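Local coordinates for protein involved in catabolism of external DNA (Legionella pneumophila subsp. pneumophila, PDB 2OO3), which probably methylates N6 of adenine 2030 in 23S ribosomal RNA, with S-adenosyl-L-methionine as the methyl donor, at residues A[38-44]-A[115-120]; A[19-23]-A[162-166]; A[217-221]-A[273-279]. All blocks are in the same frame, centred on the assembly; numbering follows the deposited sequence.

Contact 1: residues A[38-44]-A[115-120]; sequences FYLETHS and RLYLCE
Tyr39 and Tyr117 show how parallel strands share their backbone bonds: residues 38-41 and 115-119 run 10° from parallel, and every second residue of each faces its neighbour with both its N and its O. Tyr39 N donates to Arg115 O at 2.7 Å, and its own O receives Tyr117 N; Glu41 then repeats the pattern between Tyr117 O and Cys119 N, the last bond being the most bent. Beyond Glu41 the chains stay joined, because Ser44 N reaches Cys119 O at 2.8 Å.

The apolar packing divides by face. On the face with Phe38, Leu40 and Tyr117, the Phe38 ring lies alongside Tyr117, its CE1 3.6 Å from Tyr117 CB, and Leu40 CD1 rests against Tyr117 CD2. On the other, Leu118 CD2 touches the edge of the Tyr39 ring at CE2 (4.0 Å), and the leucine lies beside Glu41, pointing the same way.

In Arg115 a bend at chi3 (59°) brings the guanidinium beside Phe38, whose CE1 lies over one of its faces, toward the rim, 3.4 Å from Arg115 NH1, the two planes 24° apart; Arg115 NE meanwhile pairs with Glu158. Tyr39 OH donates to Glu41 OE1 over 2.5 Å, on the anti side of the carboxylate, which helps fix that buried group. Glu120 OE1 is held by Gly45 N. Loops just after such strands commonly hold the cofactor in Rossmann-like methyltransferases, consistent with the predicted S-adenosyl-L-methionine-binding roles of His43 and Glu120.

Helix 102-109 packs on the Tyr39, Leu116 and Leu118 face and helix 146-153 on the Leu40 and Tyr117 face, while strand 161-165 flanks strand 38-41 on the side away from 115-119.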
loop_
_atom_site.group_PDB
_atom_site.type_symbol
_atom_site.label_atom_id
_atom_site.label_comp_id
_atom_site.label_asym_id
_atom_site.label_seq_id
_atom_site.Cartn_x
_atom_site.Cartn_y
_atom_site.Cartn_z
ATOM N N PHE A 38 3.100 -7.488 14.171
ATOM C CA PHE A 38 3.608 -8.234 13.024
ATOM C C PHE A 38 3.257 -7.461 11.734
ATOM O O PHE A 38 2.082 -7.135 11.498
ATOM C CB PHE A 38 2.926 -9.610 12.986
ATOM C CG PHE A 38 3.398 -10.501 11.879
ATOM C CD1 PHE A 38 4.753 -10.740 11.695
ATOM C CD2 PHE A 38 2.488 -11.137 11.051
ATOM C CE1 PHE A 38 5.207 -11.575 10.706
ATOM C CE2 PHE A 38 2.950 -11.996 10.017
ATOM C CZ PHE A 38 4.300 -12.196 9.844
ATOM N N TYR A 39 4.258 -7.182 10.906
ATOM C CA TYR A 39 4.007 -6.499 9.649
ATOM C C TYR A 39 4.384 -7.474 8.537
ATOM O O TYR A 39 5.530 -7.895 8.442
ATOM C CB TYR A 39 4.838 -5.208 9.557
ATOM C CG TYR A 39 4.748 -4.549 8.205
ATOM C CD1 TYR A 39 3.629 -3.753 7.869
ATOM C CD2 TYR A 39 5.756 -4.712 7.251
ATOM C CE1 TYR A 39 3.529 -3.146 6.623
ATOM C CE2 TYR A 39 5.666 -4.083 5.978
ATOM C CZ TYR A 39 4.548 -3.319 5.689
ATOM O OH TYR A 39 4.414 -2.688 4.472
ATOM N N LEU A 40 3.401 -7.844 7.727
ATOM C CA LEU A 40 3.612 -8.805 6.629
ATOM C C LEU A 40 3.344 -8.180 5.254
ATOM O O LEU A 40 2.232 -7.663 5.008
ATOM C CB LEU A 40 2.710 -10.046 6.843
ATOM C CG LEU A 40 2.602 -11.057 5.696
ATOM C CD1 LEU A 40 3.971 -11.693 5.441
ATOM C CD2 LEU A 40 1.606 -12.098 6.084
ATOM N N GLU A 41 4.348 -8.222 4.365
ATOM C CA GLU A 41 4.139 -7.876 2.970
ATOM C C GLU A 41 4.205 -9.092 2.100
ATOM O O GLU A 41 5.177 -9.846 2.150
ATOM C CB GLU A 41 5.155 -6.855 2.462
ATOM C CG GLU A 41 4.903 -5.438 2.901
ATOM C CD GLU A 41 5.953 -4.487 2.326
ATOM O OE1 GLU A 41 6.239 -3.425 2.919
ATOM O OE2 GLU A 41 6.505 -4.839 1.269
ATOM N N THR A 42 3.185 -9.270 1.263
ATOM C CA THR A 42 3.109 -10.433 0.362
ATOM C C THR A 42 3.930 -10.205 -0.935
ATOM O O THR A 42 4.399 -11.148 -1.556
ATOM C CB THR A 42 1.611 -10.720 -0.015
ATOM O OG1 THR A 42 0.992 -9.484 -0.396
ATOM C CG2 THR A 42 0.795 -11.270 1.177
ATOM N N HIS A 43 4.088 -8.954 -1.362
ATOM C CA HIS A 43 4.771 -8.650 -2.628
ATOM C C HIS A 43 5.700 -7.449 -2.363
ATOM O O HIS A 43 5.340 -6.288 -2.696
ATOM C CB HIS A 43 3.779 -8.233 -3.732
ATOM C CG HIS A 43 2.743 -9.255 -4.100
ATOM N ND1 HIS A 43 1.626 -9.498 -3.331
ATOM C CD2 HIS A 43 2.618 -10.041 -5.200
ATOM C CE1 HIS A 43 0.872 -10.417 -3.923
ATOM N NE2 HIS A 43 1.457 -10.771 -5.054
ATOM N N SER A 44 6.869 -7.680 -1.764
ATOM C CA SER A 44 7.722 -6.570 -1.331
ATOM C C SER A 44 8.523 -5.830 -2.414
ATOM O O SER A 44 8.956 -4.696 -2.191
ATOM C CB SER A 44 8.678 -7.043 -0.233
ATOM O OG SER A 44 7.928 -7.618 0.810
ATOM N N ARG A 115 7.840 -6.825 14.249
ATOM C CA ARG A 115 8.506 -7.819 13.400
ATOM C C ARG A 115 8.021 -7.671 11.988
ATOM O O ARG A 115 6.801 -7.764 11.744
ATOM C CB ARG A 115 8.212 -9.241 13.882
ATOM C CG ARG A 115 8.865 -10.307 13.057
ATOM C CD ARG A 115 8.867 -11.658 13.784
ATOM N NE ARG A 115 7.508 -12.080 14.100
ATOM C CZ ARG A 115 6.812 -12.999 13.429
ATOM N NH1 ARG A 115 7.340 -13.626 12.378
ATOM N NH2 ARG A 115 5.575 -13.288 13.822
ATOM N N LEU A 116 8.962 -7.440 11.070
ATOM C CA LEU A 116 8.629 -7.261 9.643
ATOM C C LEU A 116 8.969 -8.536 8.905
ATOM O O LEU A 116 10.066 -9.083 9.039
ATOM C CB LEU A 116 9.410 -6.096 8.999
ATOM C CG LEU A 116 9.136 -4.651 9.473
ATOM C CD1 LEU A 116 9.759 -4.374 10.841
ATOM C CD2 LEU A 116 9.634 -3.651 8.421
ATOM N N TYR A 117 8.043 -8.980 8.082
ATOM C CA TYR A 117 8.259 -10.140 7.291
ATOM C C TYR A 117 7.952 -9.776 5.830
ATOM O O TYR A 117 6.794 -9.479 5.463
ATOM C CB TYR A 117 7.334 -11.224 7.801
ATOM C CG TYR A 117 7.668 -12.591 7.321
ATOM C CD1 TYR A 117 8.192 -13.555 8.207
ATOM C CD2 TYR A 117 7.442 -12.960 5.990
ATOM C CE1 TYR A 117 8.473 -14.837 7.767
ATOM C CE2 TYR A 117 7.722 -14.239 5.550
ATOM C CZ TYR A 117 8.232 -15.160 6.446
ATOM O OH TYR A 117 8.481 -16.415 6.027
ATOM N N LEU A 118 8.986 -9.792 4.996
ATOM C CA LEU A 118 8.861 -9.299 3.633
ATOM C C LEU A 118 9.049 -10.445 2.652
ATOM O O LEU A 118 10.052 -11.164 2.733
ATOM C CB LEU A 118 9.932 -8.236 3.362
ATOM C CG LEU A 118 10.018 -7.076 4.374
ATOM C CD1 LEU A 118 11.220 -6.149 4.119
ATOM C CD2 LEU A 118 8.646 -6.267 4.444
ATOM N N CYS A 119 8.116 -10.595 1.718
ATOM C CA CYS A 119 8.167 -11.720 0.759
ATOM C C CYS A 119 8.368 -11.182 -0.636
ATOM O O CYS A 119 7.688 -10.231 -1.033
ATOM C CB CYS A 119 6.863 -12.531 0.758
ATOM S SG CYS A 119 6.398 -13.260 2.383
ATOM N N GLU A 120 9.248 -11.816 -1.395
ATOM C CA GLU A 120 9.399 -11.459 -2.794
ATOM C C GLU A 120 9.725 -12.697 -3.628
ATOM O O GLU A 120 10.687 -13.398 -3.349
ATOM C CB GLU A 120 10.484 -10.366 -2.985
ATOM C CG GLU A 120 10.826 -10.049 -4.469
ATOM C CD GLU A 120 9.586 -9.705 -5.326
ATOM O OE1 GLU A 120 8.642 -9.013 -4.836
ATOM O OE2 GLU A 120 9.562 -10.143 -6.503
#

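Contact 2: residues A[19-23]-A[162-166]; sequences KHITL and LIFID
Leu23 lays its CD1 methyl over one face of the Phe164 ring, 4.2 Å from the centroid and 21° off the ring normal, a CH-pi contact displaced toward the rim. CG anti to the backbone N (chi1 177°) sends the side chain toward the strand, where Leu23 CD1 also meets Leu162 CD2 at 4.1 Å. Its CB packs against Phe164 CE1 as well. One helical turn earlier, Lys19 CG meets the edge of that ring in its plane, 3.6 Å from Phe164 CZ, so that two side chains on the helix meet the phenylalanine from different directions.

Here residues 19-23 of helix 14-30 run antiparallel to strand residues 162-165, over one face of the sheet. Its strand order, 3-2-1-4-5-7-6, is that of a class I, Rossmann-like methyltransferase, with an eighth strand added, and strand 161-165 delivers Asp166, the predicted proton acceptor, at its C-terminal end. Beyond Phe164 the lysine chain bends at chi3, and Lys19 NZ bonds mainly to Asp166 OD1, at 3.0 Å on its syn side and 22° out of the carboxylate plane; the second hydrogen bond of this salt bridge, to OD2, is weak. Asp16 is a second carboxylate partner of Lys19 NZ, and Trp197, which also touches Asp166, makes a cation-pi contact with the lysine, an arrangement that probably helps to position Asp166.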
loop_
_atom_site.group_PDB
_atom_site.type_symbol
_atom_site.label_atom_id
_atom_site.label_comp_id
_atom_site.label_asym_id
_atom_site.label_seq_id
_atom_site.Cartn_x
_atom_site.Cartn_y
_atom_site.Cartn_z
ATOM N N LYS A 19 -1.259 4.468 -2.528
ATOM C CA LYS A 19 -0.986 3.253 -1.751
ATOM C C LYS A 19 -0.010 3.517 -0.583
ATOM O O LYS A 19 -0.211 3.038 0.555
ATOM C CB LYS A 19 -0.527 2.141 -2.712
ATOM C CG LYS A 19 0.622 1.301 -2.296
ATOM C CD LYS A 19 1.087 0.290 -3.387
ATOM C CE LYS A 19 0.866 0.765 -4.822
ATOM N NZ LYS A 19 1.454 -0.194 -5.802
ATOM N N HIS A 20 1.044 4.280 -0.845
ATOM C CA HIS A 20 2.060 4.499 0.184
ATOM C C HIS A 20 1.630 5.497 1.259
ATOM O O HIS A 20 1.964 5.321 2.412
ATOM C CB HIS A 20 3.394 4.890 -0.444
ATOM C CG HIS A 20 4.047 3.762 -1.197
ATOM N ND1 HIS A 20 4.876 3.972 -2.279
ATOM C CD2 HIS A 20 4.011 2.414 -1.007
ATOM C CE1 HIS A 20 5.329 2.810 -2.721
ATOM N NE2 HIS A 20 4.813 1.850 -1.974
ATOM N N ILE A 21 0.859 6.519 0.891
ATOM C CA ILE A 21 0.328 7.415 1.907
ATOM C C ILE A 21 -0.619 6.630 2.795
ATOM O O ILE A 21 -0.577 6.790 4.033
ATOM C CB ILE A 21 -0.425 8.629 1.288
ATOM C CG1 ILE A 21 0.563 9.446 0.450
ATOM C CG2 ILE A 21 -1.080 9.479 2.404
ATOM C CD1 ILE A 21 -0.100 10.555 -0.410
ATOM N N THR A 22 -1.469 5.797 2.164
ATOM C CA THR A 22 -2.371 4.888 2.903
ATOM C C THR A 22 -1.586 4.038 3.896
ATOM O O THR A 22 -1.925 3.989 5.073
ATOM C CB THR A 22 -3.185 4.006 1.958
ATOM O OG1 THR A 22 -4.041 4.865 1.169
ATOM C CG2 THR A 22 -4.071 3.038 2.744
ATOM N N LEU A 23 -0.540 3.372 3.421
ATOM C CA LEU A 23 0.352 2.616 4.310
ATOM C C LEU A 23 0.858 3.481 5.481
ATOM O O LEU A 23 0.785 3.064 6.629
ATOM C CB LEU A 23 1.540 2.061 3.498
ATOM C CG LEU A 23 2.621 1.308 4.283
ATOM C CD1 LEU A 23 2.064 0.118 5.099
ATOM C CD2 LEU A 23 3.738 0.825 3.311
ATOM N N LEU A 162 -0.474 -6.078 10.729
ATOM C CA LEU A 162 -0.810 -5.351 9.503
ATOM C C LEU A 162 -0.323 -6.177 8.293
ATOM O O LEU A 162 0.867 -6.517 8.168
ATOM C CB LEU A 162 -0.184 -3.962 9.532
ATOM C CG LEU A 162 -0.242 -3.187 8.205
ATOM C CD1 LEU A 162 -1.689 -3.082 7.692
ATOM C CD2 LEU A 162 0.425 -1.815 8.381
ATOM N N ILE A 163 -1.260 -6.558 7.428
ATOM C CA ILE A 163 -0.942 -7.387 6.275
ATOM C C ILE A 163 -1.166 -6.489 5.053
ATOM O O ILE A 163 -2.285 -6.061 4.788
ATOM C CB ILE A 163 -1.815 -8.669 6.237
ATOM C CG1 ILE A 163 -1.614 -9.533 7.519
ATOM C CG2 ILE A 163 -1.410 -9.537 5.070
ATOM C CD1 ILE A 163 -2.695 -9.305 8.618
ATOM N N PHE A 164 -0.086 -6.171 4.363
ATOM C CA PHE A 164 -0.101 -5.204 3.266
ATOM C C PHE A 164 0.164 -5.962 1.994
ATOM O O PHE A 164 1.242 -6.505 1.802
ATOM C CB PHE A 164 0.971 -4.102 3.477
ATOM C CG PHE A 164 0.887 -2.963 2.498
ATOM C CD1 PHE A 164 -0.145 -1.992 2.591
ATOM C CD2 PHE A 164 1.840 -2.829 1.505
ATOM C CE1 PHE A 164 -0.210 -0.922 1.669
ATOM C CE2 PHE A 164 1.775 -1.768 0.570
ATOM C CZ PHE A 164 0.757 -0.817 0.657
ATOM N N ILE A 165 -0.860 -6.004 1.140
ATOM C CA ILE A 165 -0.870 -6.841 -0.058
ATOM C C ILE A 165 -0.880 -6.010 -1.326
ATOM O O ILE A 165 -1.867 -5.324 -1.619
ATOM C CB ILE A 165 -2.109 -7.774 -0.012
ATOM C CG1 ILE A 165 -2.073 -8.592 1.294
ATOM C CG2 ILE A 165 -2.112 -8.697 -1.221
ATOM C CD1 ILE A 165 -3.367 -9.243 1.692
ATOM N N ASP A 166 0.224 -6.062 -2.075
ATOM C CA ASP A 166 0.374 -5.227 -3.267
ATOM C C ASP A 166 0.644 -6.060 -4.527
ATOM O O ASP A 166 1.738 -6.019 -5.065
ATOM C CB ASP A 166 1.471 -4.183 -3.015
ATOM C CG ASP A 166 1.593 -3.153 -4.127
ATOM O OD1 ASP A 166 0.628 -2.973 -4.940
ATOM O OD2 ASP A 166 2.683 -2.527 -4.179
#

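Contact 3: residues A[217-221]-A[273-279]; sequences SSKSV and IESGSKL. With SO4 (sulfate ion), chain C.
A sulfate ion, probably from the crystallisation liquor, bridges the two segments: Ser217, Ser218 and Lys219 grip it from one and Lys278 from the other. Its O4 takes a bond from the backbone N of Ser218 at 3.1 Å, and a second from Ser218 OG in one of two conformers of that side chain. Sulfate O1 is shared by Ser217 OG and by Lys219 NZ at 2.9 Å, the latter reached through a chain folded at chi3 and chi4. Lys278, extended beyond CG, brings NZ to sulfate O3 at 3.1 Å. Both ammonium groups thus gather round one anion.

The backbones are joined more directly. Gly276 N donates to Ser220 O at 2.8 Å and Lys278 N to Ser218 O at 3.2 Å, each donor standing above its carbonyl plane. At Gly276 the chains are so close that its CA lies 3.3 Å from Ser218 O. A water links Ser220 OG to Glu274 O. Among the apolar groups, Val221 CG2 meets Ile273 CG2 at 3.7 Å, and Leu279 lies against the backbone of Lys219 and Ser220.

Ser217 OG accepts from Lys219 N in an ST turn, and an inverse gamma turn centred on Lys219 leads into strand 220-226. Across from it, a type I turn from Gly276 to Leu279 follows strand 270-275. Val221 and Ser275 form a non-hydrogen-bonded pair at the end of two antiparallel strands, where turns replace regular pairing, with 270-275 the outermost strand of the sheet within the chain.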
loop_
_atom_site.group_PDB
_atom_site.type_symbol
_atom_site.label_atom_id
_atom_site.label_comp_id
_atom_site.label_asym_id
_atom_site.label_seq_id
_atom_site.Cartn_x
_atom_site.Cartn_y
_atom_site.Cartn_z
ATOM N N SER A 217 -15.789 -9.670 5.037
ATOM C CA SER A 217 -16.089 -8.907 6.223
ATOM C C SER A 217 -16.779 -7.612 5.859
ATOM O O SER A 217 -16.494 -6.993 4.832
ATOM C CB SER A 217 -14.794 -8.612 7.012
ATOM O OG SER A 217 -15.086 -7.814 8.139
ATOM N N SER A 218 -17.702 -7.215 6.717
ATOM C CA SER A 218 -18.407 -5.958 6.595
ATOM C C SER A 218 -17.711 -4.843 7.372
ATOM O O SER A 218 -18.136 -3.669 7.323
ATOM C CB SER A 218 -19.800 -6.132 7.181
ATOM O OG SER A 218 -19.641 -6.652 8.486
ATOM N N LYS A 219 -16.653 -5.172 8.108
ATOM C CA LYS A 219 -15.920 -4.096 8.800
ATOM C C LYS A 219 -14.815 -3.688 7.833
ATOM O O LYS A 219 -13.641 -4.095 7.988
ATOM C CB LYS A 219 -15.296 -4.563 10.119
ATOM C CG LYS A 219 -16.294 -4.942 11.220
ATOM C CD LYS A 219 -15.535 -5.175 12.538
ATOM C CE LYS A 219 -15.976 -6.443 13.221
ATOM N NZ LYS A 219 -15.365 -7.660 12.612
ATOM N N SER A 220 -15.192 -2.919 6.820
ATOM C CA SER A 220 -14.302 -2.710 5.673
ATOM C C SER A 220 -14.443 -1.281 5.160
ATOM O O SER A 220 -15.473 -0.620 5.393
ATOM C CB SER A 220 -14.706 -3.688 4.562
ATOM O OG SER A 220 -16.004 -3.355 4.068
ATOM N N VAL A 221 -13.409 -0.784 4.497
ATOM C CA VAL A 221 -13.533 0.449 3.747
ATOM C C VAL A 221 -12.855 0.243 2.399
ATOM O O VAL A 221 -11.817 -0.455 2.292
ATOM C CB VAL A 221 -13.045 1.714 4.541
ATOM C CG1 VAL A 221 -11.530 1.655 4.858
ATOM C CG2 VAL A 221 -13.339 2.983 3.761
ATOM N N ILE A 273 -15.046 6.737 -1.447
ATOM C CA ILE A 273 -14.793 6.048 -0.204
ATOM C C ILE A 273 -16.132 5.385 0.099
ATOM O O ILE A 273 -17.188 6.053 0.041
ATOM C CB ILE A 273 -14.481 7.012 0.956
ATOM C CG1 ILE A 273 -13.243 7.845 0.673
ATOM C CG2 ILE A 273 -14.235 6.242 2.273
ATOM C CD1 ILE A 273 -13.104 8.951 1.670
ATOM N N GLU A 274 -16.101 4.087 0.368
ATOM C CA GLU A 274 -17.306 3.349 0.689
ATOM C C GLU A 274 -17.004 2.405 1.833
ATOM O O GLU A 274 -16.082 1.598 1.759
ATOM C CB GLU A 274 -17.731 2.561 -0.538
ATOM C CG GLU A 274 -18.711 1.450 -0.329
ATOM C CD GLU A 274 -19.211 0.939 -1.671
ATOM O OE1 GLU A 274 -18.665 -0.071 -2.174
ATOM O OE2 GLU A 274 -20.093 1.612 -2.250
ATOM N N SER A 275 -17.786 2.491 2.897
ATOM C CA SER A 275 -17.539 1.611 4.003
ATOM C C SER A 275 -18.584 0.508 4.068
ATOM O O SER A 275 -19.738 0.665 3.606
ATOM C CB SER A 275 -17.514 2.416 5.277
ATOM O OG SER A 275 -18.773 3.041 5.436
ATOM N N GLY A 276 -18.179 -0.616 4.649
ATOM C CA GLY A 276 -19.065 -1.761 4.788
ATOM C C GLY A 276 -20.215 -1.504 5.732
ATOM O O GLY A 276 -20.286 -0.458 6.396
ATOM N N SER A 277 -21.102 -2.486 5.843
ATOM C CA SER A 277 -22.323 -2.295 6.624
ATOM C C SER A 277 -22.065 -2.140 8.110
ATOM O O SER A 277 -22.946 -1.689 8.851
ATOM C CB SER A 277 -23.283 -3.429 6.369
ATOM O OG SER A 277 -22.687 -4.662 6.704
ATOM N N LYS A 278 -20.853 -2.503 8.538
ATOM C CA LYS A 278 -20.505 -2.483 9.946
ATOM C C LYS A 278 -19.364 -1.497 10.225
ATOM O O LYS A 278 -18.610 -1.660 11.194
ATOM C CB LYS A 278 -20.174 -3.904 10.439
ATOM C CG LYS A 278 -21.381 -4.854 10.422
ATOM C CD LYS A 278 -21.017 -6.290 10.880
ATOM C CE LYS A 278 -22.115 -7.246 10.494
ATOM N NZ LYS A 278 -21.749 -8.635 10.854
ATOM N N LEU A 279 -19.258 -0.465 9.394
ATOM C CA LEU A 279 -18.137 0.478 9.522
ATOM C C LEU A 279 -18.543 1.935 9.393
ATOM O O LEU A 279 -19.279 2.333 8.460
ATOM C CB LEU A 279 -16.999 0.128 8.540
ATOM C CG LEU A 279 -15.508 0.324 8.878
ATOM C CD1 LEU A 279 -15.115 1.797 8.909
ATOM C CD2 LEU A 279 -15.106 -0.384 10.176
HETATM S S SO4 C . -17.895 -9.292 10.079
HETATM O O1 SO4 C . -16.815 -8.314 10.158
HETATM O O2 SO4 C . -17.305 -10.625 9.965
HETATM O O3 SO4 C . -18.687 -9.202 11.305
HETATM O O4 SO4 C . -18.739 -9.065 8.912
HETATM O O HOH W 1 -16.115 -1.500 1.979
#

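How the contacts relate
One mixed sheet carries all three contacts. Contacts 1 and 2 are adjacent, their centres 11 Å apart, because strands 38-41 and 161-165 are neighbours in its parallel half; backbone bonds from Phe38 and Leu40 to Leu162 and Phe164 probably join them. Along the chain, contact 2 spans contact 1, setting helix 14-30 against a strand that comes some 140 residues later in the sequence. Contact 3 follows both in sequence and lies in the antiparallel half, its centre about 17 Å from that of contact 2 and 25 Å from that of contact 1. Predicted cofactor-binding residues and the predicted catalytic Asp166 lie in or beside the first two contacts, whereas the third lies away from them.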